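Local coordinates for protein putative lipase/esterase (Lactobacillus plantarum WCFS1, PDB 3BXP) that probably hydrolyses carboxylic esters, as a putative carboxylesterase of the alpha/beta-hydrolase fold whose natural substrate is not established, at residues B[7-12]-B[94-99]; B[12-17]-B[83-88]; B[74-79]-B[171-176]; B[122-127]-B[211-216]. One frame throughout, in Å; residues are numbered along the deposited sequence.

All four contacts fasten the layers and loops round the mixed sheet of an alpha/beta-hydrolase fold. Contacts 1 and 2 lie about 10 Å apart between centres, share A12 and both use helix 85-99, whose first turn (W85) and last turns (W96) meet the hairpin of strands 2-9 and 16-23. Contact 3, about 12 Å from contact 2, ties the loop after strand 67-72 to helix 168-174; along the chain it crosses contacts 1, 2 and 4. Contact 4 follows contacts 1 and 2 in series and joins helices 118-129 and 208-219 about 24 Å from contact 1, on the opposite side of the chain's centre. Contacts 3 and 4 bring in segments from the chain's later half.

Contact 1 of 4, residues B[7-12]-B[94-99]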
loop_
_atom_site.group_PDB
_atom_site.type_symbol
_atom_site.label_atom_id
_atom_site.label_comp_id
_atom_site.label_asym_id
_atom_site.label_seq_id
_atom_site.Cartn_x
_atom_site.Cartn_y
_atom_site.Cartn_z
ATOM N N ARG B 7 -2.257 15.337 32.208
ATOM C CA ARG B 7 -3.496 15.991 32.595
ATOM C C ARG B 7 -4.666 15.056 32.477
ATOM O O ARG B 7 -4.656 14.123 31.667
ATOM C CB ARG B 7 -3.859 17.186 31.690
ATOM C CG ARG B 7 -2.872 18.364 31.628
ATOM C CD ARG B 7 -2.980 19.366 32.792
ATOM N NE ARG B 7 -4.297 19.973 32.953
ATOM C CZ ARG B 7 -4.643 21.171 32.495
ATOM N NH1 ARG B 7 -3.771 21.896 31.813
ATOM N NH2 ARG B 7 -5.871 21.644 32.706
ATOM N N THR B 8 -5.698 15.364 33.261
ATOM C CA THR B 8 -6.998 14.726 33.137
ATOM C C THR B 8 -7.936 15.820 32.659
ATOM O O THR B 8 -8.130 16.865 33.348
ATOM C CB THR B 8 -7.526 14.142 34.501
ATOM O OG1 THR B 8 -6.584 13.186 35.001
ATOM C CG2 THR B 8 -8.903 13.454 34.389
ATOM N N LEU B 9 -8.483 15.599 31.472
ATOM C CA LEU B 9 -9.407 16.543 30.848
ATOM C C LEU B 9 -10.771 15.964 30.961
ATOM O O LEU B 9 -10.948 14.826 31.285
ATOM C CB LEU B 9 -9.063 16.766 29.366
ATOM C CG LEU B 9 -7.695 17.402 29.035
ATOM C CD1 LEU B 9 -7.564 17.630 27.547
ATOM C CD2 LEU B 9 -7.496 18.677 29.828
ATOM N N ASN B 10 -11.759 16.769 30.645
ATOM C CA ASN B 10 -13.161 16.356 30.772
ATOM C C ASN B 10 -13.996 17.055 29.737
ATOM O O ASN B 10 -13.856 18.271 29.497
ATOM C CB ASN B 10 -13.687 16.642 32.175
ATOM C CG ASN B 10 -15.061 15.990 32.455
ATOM O OD1 ASN B 10 -15.611 15.269 31.628
ATOM N ND2 ASN B 10 -15.586 16.213 33.660
ATOM N N THR B 11 -14.827 16.268 29.084
ATOM C CA THR B 11 -15.812 16.783 28.170
ATOM C C THR B 11 -16.944 15.778 28.173
ATOM O O THR B 11 -16.721 14.578 28.364
ATOM C CB THR B 11 -15.231 16.986 26.724
ATOM O OG1 THR B 11 -16.069 17.867 25.979
ATOM C CG2 THR B 11 -15.073 15.645 25.952
ATOM N N ALA B 12 -18.154 16.262 27.952
ATOM C CA ALA B 12 -19.324 15.383 27.823
ATOM C C ALA B 12 -19.466 14.470 29.039
ATOM O O ALA B 12 -20.081 13.411 28.952
ATOM C CB ALA B 12 -19.245 14.571 26.535
ATOM N N ILE B 94 -7.924 18.275 20.732
ATOM C CA ILE B 94 -7.525 19.219 19.706
ATOM C C ILE B 94 -7.759 20.663 20.222
ATOM O O ILE B 94 -6.874 21.538 20.131
ATOM C CB ILE B 94 -8.272 18.993 18.378
ATOM C CG1 ILE B 94 -7.821 17.656 17.713
ATOM C CG2 ILE B 94 -8.028 20.166 17.454
ATOM C CD1 ILE B 94 -8.774 17.149 16.588
ATOM N N ASP B 95 -8.927 20.908 20.789
ATOM C CA ASP B 95 -9.203 22.225 21.388
ATOM C C ASP B 95 -8.187 22.585 22.467
ATOM O O ASP B 95 -7.557 23.643 22.462
ATOM C CB ASP B 95 -10.606 22.194 21.968
ATOM C CG ASP B 95 -11.077 23.536 22.473
ATOM O OD1 ASP B 95 -10.500 23.988 23.443
ATOM O OD2 ASP B 95 -12.053 24.096 21.958
ATOM N N TRP B 96 -7.939 21.643 23.366
ATOM C CA TRP B 96 -6.953 21.904 24.420
ATOM C C TRP B 96 -5.571 22.278 23.846
ATOM O O TRP B 96 -4.922 23.245 24.264
ATOM C CB TRP B 96 -6.872 20.714 25.379
ATOM C CG TRP B 96 -5.920 20.950 26.495
ATOM C CD1 TRP B 96 -6.139 21.685 27.647
ATOM C CD2 TRP B 96 -4.574 20.449 26.588
ATOM N NE1 TRP B 96 -5.002 21.653 28.434
ATOM C CE2 TRP B 96 -4.037 20.912 27.804
ATOM C CE3 TRP B 96 -3.775 19.636 25.757
ATOM C CZ2 TRP B 96 -2.728 20.590 28.213
ATOM C CZ3 TRP B 96 -2.475 19.336 26.165
ATOM C CH2 TRP B 96 -1.978 19.814 27.383
ATOM N N ILE B 97 -5.147 21.554 22.816
ATOM C CA ILE B 97 -3.864 21.836 22.167
ATOM C C ILE B 97 -3.860 23.277 21.669
ATOM O O ILE B 97 -2.857 23.959 21.823
ATOM C CB ILE B 97 -3.580 20.831 21.026
ATOM C CG1 ILE B 97 -3.180 19.456 21.631
ATOM C CG2 ILE B 97 -2.521 21.367 20.064
ATOM C CD1 ILE B 97 -3.296 18.277 20.712
ATOM N N THR B 98 -4.957 23.729 21.064
ATOM C CA THR B 98 -4.998 25.100 20.571
ATOM C C THR B 98 -4.807 26.101 21.707
ATOM O O THR B 98 -4.175 27.131 21.536
ATOM C CB THR B 98 -6.266 25.473 19.731
ATOM O OG1 THR B 98 -7.455 25.493 20.526
ATOM C CG2 THR B 98 -6.432 24.548 18.561
ATOM N N THR B 99 -5.341 25.798 22.884
ATOM C CA THR B 99 -5.257 26.706 23.971
ATOM C C THR B 99 -3.798 26.753 24.442
ATOM O O THR B 99 -3.427 27.703 25.115
ATOM C CB THR B 99 -6.207 26.368 25.173
ATOM O OG1 THR B 99 -5.752 25.195 25.833
ATOM C CG2 THR B 99 -7.683 26.200 24.724
#
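With its CG anti to the backbone N (chi1 -178°), W96 swings its indole out from the helix to meet L9, whose own CG stands anti to the carbonyl carbon (chi1 -63°) and carries both methyl branches to the ring. CD1 of L9 rests near the root of the tryptophan side chain, 3.8 Å from CB of W96, while CD2 of L9 lies 4.2 Å from the centroid of the five-membered ring in a CH-pi contact. The two side chains cross at about a right angle, with CD2 of L9 over the indole face. Here the first strand of the sheet, 2-9, is packed against helix 85-99 of an alpha/beta-hydrolase fold; L9 and W96 both also touch I18 on the adjoining strand 16-23. R7 comes to the same indole from another side. Bent at chi2 and chi3, its chain brings NH1 of R7 to the ring edge, 3.6 Å from NE1 of W96, without a hydrogen bond. Guanidinium and indole planes are nearly perpendicular, at 87°, and CG of R7 lies 4.1 Å from CZ2 of W96. The arginine is at the exposed margin and was deposited in two conformers; in this one NH1 has a long, weak ion pair with E5. Backbone hydrogen bonds between R7 and I18 and between L9 and F16 join the two strands.

Contact 2 of 4, residues B[12-17]-B[83-88]; sequences AAHPFQ and YPWALQ
H14 lays its imidazole over one face of the W85 indole in a face-to-face stack. The imidazole and the five-membered ring have centroids 3.6 Å apart and planes only 13° from parallel. CE1 of H14 comes down close to the indole's shared bond, 3.3 Å from CD2 of W85, and P84 puts its CD over the opposite face, so the tryptophan is held between histidine and proline. The imidazole is steadied from its own side of the contact: ND1 of H14 donates to O of A12 at 2.9 Å, with an N-H...O angle of 168°. That oxygen lies in the ring plane, though the donor stands above the carbonyl plane, and the bond is likely to hold the rotation of the imidazole.

A12 completes the patch with its methyl, CB lying 4.0 Å from CE3 of W85 and 3.3 Å from OE1 of Q88. This side-chain amide oxygen of Q88 is buried with no polar partner in the model, whereas its NE2 bonds to O of Y139. With a leucine in place of W85 the H14 imidazole would probably lose its flat stacking partner and be freer to turn.

NE1 of W85 donates to a sulfonate oxygen of a bound EPE molecule, probably from the crystallisation liquor. The stack joins the turn between strands 2-9 and 16-23 to the first turn of helix 85-99, just after the cis peptide before P84; on the same turn A86 and L87 face helix 118-129, A86 touching V122 and L87 touching T125.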
loop_
_atom_site.group_PDB
_atom_site.type_symbol
_atom_site.label_atom_id
_atom_site.label_comp_id
_atom_site.label_asym_id
_atom_site.label_seq_id
_atom_site.Cartn_x
_atom_site.Cartn_y
_atom_site.Cartn_z
ATOM N N ALA B 12 -18.154 16.262 27.952
ATOM C CA ALA B 12 -19.324 15.383 27.823
ATOM C C ALA B 12 -19.466 14.470 29.039
ATOM O O ALA B 12 -20.081 13.411 28.952
ATOM C CB ALA B 12 -19.245 14.571 26.535
ATOM N N ALA B 13 -18.921 14.919 30.169
ATOM C CA ALA B 13 -19.020 14.205 31.443
ATOM C C ALA B 13 -18.332 12.866 31.349
ATOM O O ALA B 13 -18.658 11.933 32.072
ATOM C CB ALA B 13 -20.506 14.013 31.889
ATOM N N HIS B 14 -17.359 12.765 30.459
ATOM C CA HIS B 14 -16.545 11.533 30.347
ATOM C C HIS B 14 -15.088 11.940 30.384
ATOM O O HIS B 14 -14.473 12.213 29.338
ATOM C CB HIS B 14 -16.838 10.800 29.039
ATOM C CG HIS B 14 -18.134 10.033 29.059
ATOM N ND1 HIS B 14 -19.355 10.649 28.994
ATOM C CD2 HIS B 14 -18.375 8.707 29.124
ATOM C CE1 HIS B 14 -20.313 9.738 29.077
ATOM N NE2 HIS B 14 -19.743 8.539 29.120
ATOM N N PRO B 15 -14.515 12.009 31.594
ATOM C CA PRO B 15 -13.115 12.403 31.764
ATOM C C PRO B 15 -12.178 11.441 31.105
ATOM O O PRO B 15 -12.533 10.276 30.909
ATOM C CB PRO B 15 -12.920 12.335 33.275
ATOM C CG PRO B 15 -14.267 12.533 33.821
ATOM C CD PRO B 15 -15.194 11.841 32.896
ATOM N N PHE B 16 -10.997 11.928 30.747
ATOM C CA PHE B 16 -10.007 11.131 30.035
ATOM C C PHE B 16 -8.625 11.675 30.269
ATOM O O PHE B 16 -8.451 12.872 30.531
ATOM C CB PHE B 16 -10.267 11.103 28.534
ATOM C CG PHE B 16 -10.258 12.463 27.884
ATOM C CD1 PHE B 16 -11.355 13.304 28.003
ATOM C CD2 PHE B 16 -9.163 12.893 27.126
ATOM C CE1 PHE B 16 -11.362 14.545 27.417
ATOM C CE2 PHE B 16 -9.186 14.149 26.541
ATOM C CZ PHE B 16 -10.268 14.961 26.666
ATOM N N GLN B 17 -7.636 10.800 30.174
ATOM C CA GLN B 17 -6.265 11.202 30.414
ATOM C C GLN B 17 -5.413 11.330 29.173
ATOM O O GLN B 17 -5.419 10.504 28.256
ATOM C CB GLN B 17 -5.608 10.282 31.418
ATOM C CG GLN B 17 -6.171 10.514 32.822
ATOM C CD GLN B 17 -5.698 9.474 33.780
ATOM O OE1 GLN B 17 -5.427 8.346 33.380
ATOM N NE2 GLN B 17 -5.594 9.837 35.059
ATOM N N TYR B 83 -18.384 5.276 22.016
ATOM C CA TYR B 83 -18.886 6.412 21.305
ATOM C C TYR B 83 -20.238 6.819 21.915
ATOM O O TYR B 83 -20.881 5.967 22.520
ATOM C CB TYR B 83 -19.045 6.027 19.812
ATOM C CG TYR B 83 -17.755 5.697 19.078
ATOM C CD1 TYR B 83 -16.858 6.701 18.755
ATOM C CD2 TYR B 83 -17.403 4.391 18.716
ATOM C CE1 TYR B 83 -15.665 6.466 18.073
ATOM C CE2 TYR B 83 -16.175 4.126 18.052
ATOM C CZ TYR B 83 -15.329 5.160 17.733
ATOM O OH TYR B 83 -14.165 4.915 17.093
ATOM N N PRO B 84 -20.666 8.093 21.741
ATOM C CA PRO B 84 -19.922 9.042 20.911
ATOM C C PRO B 84 -18.735 9.653 21.623
ATOM O O PRO B 84 -18.003 10.474 21.077
ATOM C CB PRO B 84 -20.958 10.111 20.611
ATOM C CG PRO B 84 -21.763 10.161 21.834
ATOM C CD PRO B 84 -21.873 8.717 22.319
ATOM N N TRP B 85 -18.510 9.204 22.836
ATOM C CA TRP B 85 -17.568 9.892 23.739
ATOM C C TRP B 85 -16.157 10.073 23.196
ATOM O O TRP B 85 -15.593 11.158 23.352
ATOM C CB TRP B 85 -17.504 9.225 25.118
ATOM C CG TRP B 85 -18.862 8.695 25.531
ATOM C CD1 TRP B 85 -19.215 7.376 25.673
ATOM C CD2 TRP B 85 -20.053 9.447 25.760
ATOM N NE1 TRP B 85 -20.542 7.273 25.957
ATOM C CE2 TRP B 85 -21.069 8.533 26.048
ATOM C CE3 TRP B 85 -20.350 10.821 25.773
ATOM C CZ2 TRP B 85 -22.376 8.927 26.317
ATOM C CZ3 TRP B 85 -21.649 11.219 26.068
ATOM C CH2 TRP B 85 -22.636 10.278 26.359
ATOM N N ALA B 86 -15.576 9.039 22.590
ATOM C CA ALA B 86 -14.195 9.140 22.109
ATOM C C ALA B 86 -14.015 10.267 21.088
ATOM O O ALA B 86 -12.968 10.888 21.075
ATOM C CB ALA B 86 -13.689 7.794 21.527
ATOM N N LEU B 87 -14.997 10.471 20.227
ATOM C CA LEU B 87 -14.980 11.531 19.196
ATOM C C LEU B 87 -14.954 12.941 19.839
ATOM O O LEU B 87 -14.156 13.802 19.459
ATOM C CB LEU B 87 -16.187 11.407 18.254
ATOM C CG LEU B 87 -16.305 10.157 17.421
ATOM C CD1 LEU B 87 -17.658 10.143 16.723
ATOM C CD2 LEU B 87 -15.161 10.051 16.411
ATOM N N GLN B 88 -15.776 13.115 20.872
ATOM C CA GLN B 88 -15.861 14.373 21.654
ATOM C C GLN B 88 -14.540 14.633 22.380
ATOM O O GLN B 88 -14.012 15.745 22.364
ATOM C CB GLN B 88 -17.084 14.333 22.588
ATOM C CG GLN B 88 -18.385 14.281 21.789
ATOM C CD GLN B 88 -19.654 13.828 22.518
ATOM O OE1 GLN B 88 -19.637 13.214 23.572
ATOM N NE2 GLN B 88 -20.780 14.082 21.877
#

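Contact 3 of 4, residues B[74-79]-B[171-176]; sequences QLIVGD and RNQITT
D79 and Q173 make the polar half of this contact: NE2 of Q173 donates to OD1 of D79 at 2.8 Å, along a nearly straight line (N-H...O 173°). The acceptor lies in the amide plane and receives the bond on its anti lone pair, the one turned from OD2, while carboxylate and amide planes stand 36° apart. Beside it, I76 packs on the aliphatic part of the same glutamine, CB of I76 being 3.9 Å from CG of Q173, with CD1 of I76 also against that methylene. The other branch, CG2 of I76, reaches CG1 of I174 at 4.3 Å.

Q173 leaves its helix with CG anti to the backbone N (chi1 -171°) and then bends at chi2, which presents its methylene to I76 and its amide to D79. The same NE2 also donates to O of Q80, so one amide nitrogen holds two successive residues, D79 by its carboxylate and Q80 by its backbone carbonyl. Were Q173 an alanine, OD1 of D79 and O of Q80 would be likely to lose the N-H donor they share.

D79 has a second partner: OD1 is also hydrogen-bonded to N4 of a bound EPE molecule, probably from the crystallisation liquor. In the next shell, NE2 of Q74 bonds to O of L75 at 3.0 Å, and backbone bonds join I76 to F46 and I174 to V82, while O of Q173 bonds to OG of S81. In the fold, the loop after strand 67-72 that leads to helix 85-99 is thereby fastened to the C-terminal end of helix 168-174.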
loop_
_atom_site.group_PDB
_atom_site.type_symbol
_atom_site.label_atom_id
_atom_site.label_comp_id
_atom_site.label_asym_id
_atom_site.label_seq_id
_atom_site.Cartn_x
_atom_site.Cartn_y
_atom_site.Cartn_z
ATOM N N GLN B 74 -11.997 6.996 25.564
ATOM C CA GLN B 74 -12.954 6.135 26.245
ATOM C C GLN B 74 -12.843 4.671 25.857
ATOM O O GLN B 74 -12.898 4.305 24.669
ATOM C CB GLN B 74 -14.352 6.624 25.884
ATOM C CG GLN B 74 -15.443 6.030 26.648
ATOM C CD GLN B 74 -15.338 6.335 28.106
ATOM O OE1 GLN B 74 -15.315 7.493 28.497
ATOM N NE2 GLN B 74 -15.273 5.299 28.934
ATOM N N LEU B 75 -12.868 3.813 26.871
ATOM C CA LEU B 75 -12.863 2.363 26.660
ATOM C C LEU B 75 -14.202 1.797 27.133
ATOM O O LEU B 75 -15.057 2.523 27.693
ATOM C CB LEU B 75 -11.770 1.709 27.501
ATOM C CG LEU B 75 -10.359 2.195 27.239
ATOM C CD1 LEU B 75 -9.393 1.573 28.245
ATOM C CD2 LEU B 75 -10.031 1.899 25.758
ATOM N N ILE B 76 -14.368 0.495 26.931
ATOM C CA ILE B 76 -15.659 -0.154 27.266
ATOM C C ILE B 76 -15.670 -0.544 28.749
ATOM O O ILE B 76 -16.636 -1.049 29.233
ATOM C CB ILE B 76 -16.011 -1.382 26.348
ATOM C CG1 ILE B 76 -15.026 -2.535 26.503
ATOM C CG2 ILE B 76 -16.100 -1.028 24.886
ATOM C CD1 ILE B 76 -15.607 -3.841 25.954
ATOM N N VAL B 77 -14.563 -0.313 29.437
ATOM C CA VAL B 77 -14.420 -0.703 30.861
ATOM C C VAL B 77 -15.587 -0.217 31.682
ATOM O O VAL B 77 -16.101 0.880 31.469
ATOM C CB VAL B 77 -13.091 -0.166 31.465
ATOM C CG1 VAL B 77 -11.901 -0.691 30.639
ATOM C CG2 VAL B 77 -13.130 1.357 31.547
ATOM N N GLY B 78 -16.000 -1.062 32.626
ATOM C CA GLY B 78 -17.090 -0.715 33.522
ATOM C C GLY B 78 -18.412 -0.562 32.819
ATOM O O GLY B 78 -19.240 0.260 33.198
ATOM N N ASP B 79 -18.603 -1.369 31.787
ATOM C CA ASP B 79 -19.868 -1.435 31.056
ATOM C C ASP B 79 -20.246 -0.079 30.463
ATOM O O ASP B 79 -21.325 0.464 30.676
ATOM C CB ASP B 79 -20.999 -1.951 31.934
ATOM C CG ASP B 79 -22.207 -2.290 31.138
ATOM O OD1 ASP B 79 -22.084 -2.364 29.902
ATOM O OD2 ASP B 79 -23.287 -2.528 31.721
ATOM N N ARG B 171 -19.592 -5.715 19.449
ATOM C CA ARG B 171 -19.710 -4.578 18.530
ATOM C C ARG B 171 -20.641 -3.561 19.146
ATOM O O ARG B 171 -20.354 -2.411 19.178
ATOM C CB ARG B 171 -20.228 -5.030 17.150
ATOM C CG ARG B 171 -20.579 -3.915 16.173
ATOM C CD ARG B 171 -21.266 -4.494 14.956
ATOM N NE ARG B 171 -22.609 -4.819 15.390
ATOM C CZ ARG B 171 -23.335 -5.848 14.981
ATOM N NH1 ARG B 171 -22.850 -6.716 14.104
ATOM N NH2 ARG B 171 -24.551 -6.008 15.487
ATOM N N ASN B 172 -21.788 -4.031 19.636
ATOM C CA ASN B 172 -22.781 -3.149 20.242
ATOM C C ASN B 172 -22.367 -2.521 21.596
ATOM O O ASN B 172 -22.878 -1.472 21.992
ATOM C CB ASN B 172 -24.139 -3.871 20.301
ATOM C CG ASN B 172 -24.969 -3.660 19.027
ATOM O OD1 ASN B 172 -25.520 -2.571 18.798
ATOM N ND2 ASN B 172 -25.064 -4.699 18.200
ATOM N N GLN B 173 -21.427 -3.153 22.289
ATOM C CA GLN B 173 -20.817 -2.563 23.470
ATOM C C GLN B 173 -19.989 -1.357 23.099
ATOM O O GLN B 173 -20.037 -0.333 23.771
ATOM C CB GLN B 173 -19.972 -3.569 24.194
ATOM C CG GLN B 173 -19.499 -3.028 25.556
ATOM C CD GLN B 173 -20.558 -3.033 26.669
ATOM O OE1 GLN B 173 -21.488 -3.861 26.684
ATOM N NE2 GLN B 173 -20.361 -2.161 27.651
ATOM N N ILE B 174 -19.273 -1.451 21.981
ATOM C CA ILE B 174 -18.437 -0.327 21.527
ATOM C C ILE B 174 -19.369 0.810 21.168
ATOM O O ILE B 174 -19.159 1.934 21.564
ATOM C CB ILE B 174 -17.532 -0.702 20.318
ATOM C CG1 ILE B 174 -16.513 -1.810 20.724
ATOM C CG2 ILE B 174 -16.886 0.582 19.713
ATOM C CD1 ILE B 174 -16.025 -2.733 19.580
ATOM N N THR B 175 -20.460 0.469 20.471
ATOM C CA THR B 175 -21.550 1.419 20.192
ATOM C C THR B 175 -22.718 0.747 19.462
ATOM O O THR B 175 -22.535 -0.086 18.553
ATOM C CB THR B 175 -21.061 2.651 19.357
ATOM O OG1 THR B 175 -22.136 3.557 19.089
ATOM C CG2 THR B 175 -20.473 2.242 18.008
ATOM N N THR B 176 -23.906 1.157 19.842
ATOM C CA THR B 176 -25.132 0.734 19.144
ATOM C C THR B 176 -25.432 1.731 18.047
ATOM O O THR B 176 -26.434 1.624 17.341
ATOM C CB THR B 176 -26.306 0.718 20.099
ATOM O OG1 THR B 176 -26.308 1.939 20.842
ATOM C CG2 THR B 176 -26.211 -0.460 21.051
#

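Contact 4 of 4, residues B[122-127]-B[211-216]; sequences VVATYN and LKYVQA
N127 and Y213 supply the polar link between helices 118-129 and 208-219: ND2 of N127 donates to OH of Y213 at 2.9 Å, with an N-H...O angle of 159°. The hydroxyl lies close to the amide plane, and the amide approaches at the edge of the phenol, near the ring plane, with the two planes 49° apart. Y213 carries its ring opposite the backbone N (chi1 -167°) and N127 turns its amide the same way, which points amide and phenol at each other between the helices.

The apolar part is made by A124, one turn before N127. Its methyl sits over one face of the tyrosine ring, offset toward the rim. CB of A124 is 4.0 Å from CE1 of Y213 and 4.2 Å from the ring centroid, a CH-pi contact. Around the tyrosine, I151 and L153 of strand 150-154 and V187 touch the side chain, so the pair of helices also packs down on the central sheet of the alpha/beta-hydrolase fold. Helix 118-129 follows S117 in a GxSxG pattern consistent with a nucleophile elbow, which A124 lies near without touching.

The asparagine has further partners: OD1 of N127 accepts from NE2 of H148, and ND2 of N127 also donates to O of K192. Bonded at both amide atoms, the asparagine is likely to be fixed in rotation, and it gives the buried phenol oxygen a donor where the tyrosine's other neighbours named here, A124, I151, L153 and V187, are apolar.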
loop_
_atom_site.group_PDB
_atom_site.type_symbol
_atom_site.label_atom_id
_atom_site.label_comp_id
_atom_site.label_asym_id
_atom_site.label_seq_id
_atom_site.Cartn_x
_atom_site.Cartn_y
_atom_site.Cartn_z
ATOM N N VAL B 122 -11.021 5.163 16.065
ATOM C CA VAL B 122 -11.363 6.508 16.555
ATOM C C VAL B 122 -10.936 7.616 15.567
ATOM O O VAL B 122 -11.748 8.496 15.193
ATOM C CB VAL B 122 -10.759 6.777 17.997
ATOM C CG1 VAL B 122 -10.988 8.240 18.404
ATOM C CG2 VAL B 122 -11.323 5.811 19.049
ATOM N N VAL B 123 -9.656 7.581 15.167
ATOM C CA VAL B 123 -9.094 8.547 14.198
ATOM C C VAL B 123 -9.807 8.536 12.832
ATOM O O VAL B 123 -10.138 9.581 12.247
ATOM C CB VAL B 123 -7.542 8.375 14.088
ATOM C CG1 VAL B 123 -6.967 9.268 12.988
ATOM C CG2 VAL B 123 -6.904 8.701 15.443
ATOM N N ALA B 124 -10.009 7.341 12.286
ATOM C CA ALA B 124 -10.623 7.200 10.967
ATOM C C ALA B 124 -12.048 7.703 11.026
ATOM O O ALA B 124 -12.541 8.435 10.152
ATOM C CB ALA B 124 -10.531 5.722 10.487
ATOM N N THR B 125 -12.723 7.386 12.114
ATOM C CA THR B 125 -14.108 7.853 12.269
ATOM C C THR B 125 -14.120 9.396 12.415
ATOM O O THR B 125 -14.977 10.084 11.831
ATOM C CB THR B 125 -14.751 7.184 13.481
ATOM O OG1 THR B 125 -14.770 5.752 13.264
ATOM C CG2 THR B 125 -16.214 7.683 13.725
ATOM N N TYR B 126 -13.192 9.923 13.215
ATOM C CA TYR B 126 -13.038 11.367 13.401
ATOM C C TYR B 126 -12.819 12.068 12.068
ATOM O O TYR B 126 -13.393 13.165 11.763
ATOM C CB TYR B 126 -11.910 11.695 14.395
ATOM C CG TYR B 126 -12.010 13.144 14.875
ATOM C CD1 TYR B 126 -12.878 13.481 15.908
ATOM C CD2 TYR B 126 -11.245 14.139 14.305
ATOM C CE1 TYR B 126 -12.978 14.781 16.349
ATOM C CE2 TYR B 126 -11.371 15.450 14.721
ATOM C CZ TYR B 126 -12.215 15.760 15.750
ATOM O OH TYR B 126 -12.304 17.109 16.144
ATOM N N ASN B 127 -11.991 11.440 11.254
ATOM C CA ASN B 127 -11.606 12.034 9.982
ATOM C C ASN B 127 -12.851 12.250 9.109
ATOM O O ASN B 127 -12.953 13.225 8.331
ATOM C CB ASN B 127 -10.541 11.197 9.259
ATOM C CG ASN B 127 -9.829 11.989 8.196
ATOM O OD1 ASN B 127 -9.765 13.227 8.267
ATOM N ND2 ASN B 127 -9.318 11.307 7.172
ATOM N N LEU B 211 -7.912 -1.995 3.817
ATOM C CA LEU B 211 -8.302 -2.041 2.397
ATOM C C LEU B 211 -9.618 -1.283 2.231
ATOM O O LEU B 211 -9.827 -0.563 1.283
ATOM C CB LEU B 211 -8.488 -3.501 1.944
ATOM C CG LEU B 211 -7.191 -4.276 1.766
ATOM C CD1 LEU B 211 -7.467 -5.782 1.736
ATOM C CD2 LEU B 211 -6.430 -3.842 0.461
ATOM N N LYS B 212 -10.510 -1.466 3.180
ATOM C CA LYS B 212 -11.833 -0.808 3.131
ATOM C C LYS B 212 -11.689 0.730 3.239
ATOM O O LYS B 212 -12.288 1.473 2.451
ATOM C CB LYS B 212 -12.740 -1.322 4.252
ATOM C CG LYS B 212 -13.297 -2.681 4.025
ATOM C CD LYS B 212 -13.897 -3.277 5.307
ATOM C CE LYS B 212 -14.811 -4.461 5.073
ATOM N NZ LYS B 212 -16.263 -4.008 4.841
ATOM N N TYR B 213 -10.894 1.222 4.174
ATOM C CA TYR B 213 -10.734 2.685 4.330
ATOM C C TYR B 213 -10.025 3.269 3.077
ATOM O O TYR B 213 -10.387 4.312 2.523
ATOM C CB TYR B 213 -9.910 2.990 5.591
ATOM C CG TYR B 213 -9.975 4.429 5.957
ATOM C CD1 TYR B 213 -11.163 5.006 6.321
ATOM C CD2 TYR B 213 -8.845 5.242 5.917
ATOM C CE1 TYR B 213 -11.264 6.364 6.647
ATOM C CE2 TYR B 213 -8.932 6.597 6.231
ATOM C CZ TYR B 213 -10.131 7.148 6.601
ATOM O OH TYR B 213 -10.199 8.517 6.910
ATOM N N VAL B 214 -8.965 2.604 2.628
ATOM C CA VAL B 214 -8.230 3.079 1.447
ATOM C C VAL B 214 -9.117 3.083 0.200
ATOM O O VAL B 214 -9.088 4.027 -0.582
ATOM C CB VAL B 214 -6.909 2.311 1.250
ATOM C CG1 VAL B 214 -6.156 2.763 -0.024
ATOM C CG2 VAL B 214 -6.011 2.515 2.531
ATOM N N GLN B 215 -9.920 2.041 0.017
ATOM C CA GLN B 215 -10.812 2.023 -1.125
ATOM C C GLN B 215 -11.643 3.281 -1.160
ATOM O O GLN B 215 -11.772 3.944 -2.174
ATOM C CB GLN B 215 -11.708 0.787 -1.065
ATOM C CG GLN B 215 -12.857 0.760 -2.067
ATOM C CD GLN B 215 -14.100 1.510 -1.606
ATOM O OE1 GLN B 215 -14.484 1.453 -0.432
ATOM N NE2 GLN B 215 -14.730 2.215 -2.532
ATOM N N ALA B 216 -12.191 3.622 -0.004
ATOM C CA ALA B 216 -13.185 4.720 0.080
ATOM C C ALA B 216 -12.500 6.053 -0.139
ATOM O O ALA B 216 -13.047 6.951 -0.767
ATOM C CB ALA B 216 -13.884 4.710 1.483
#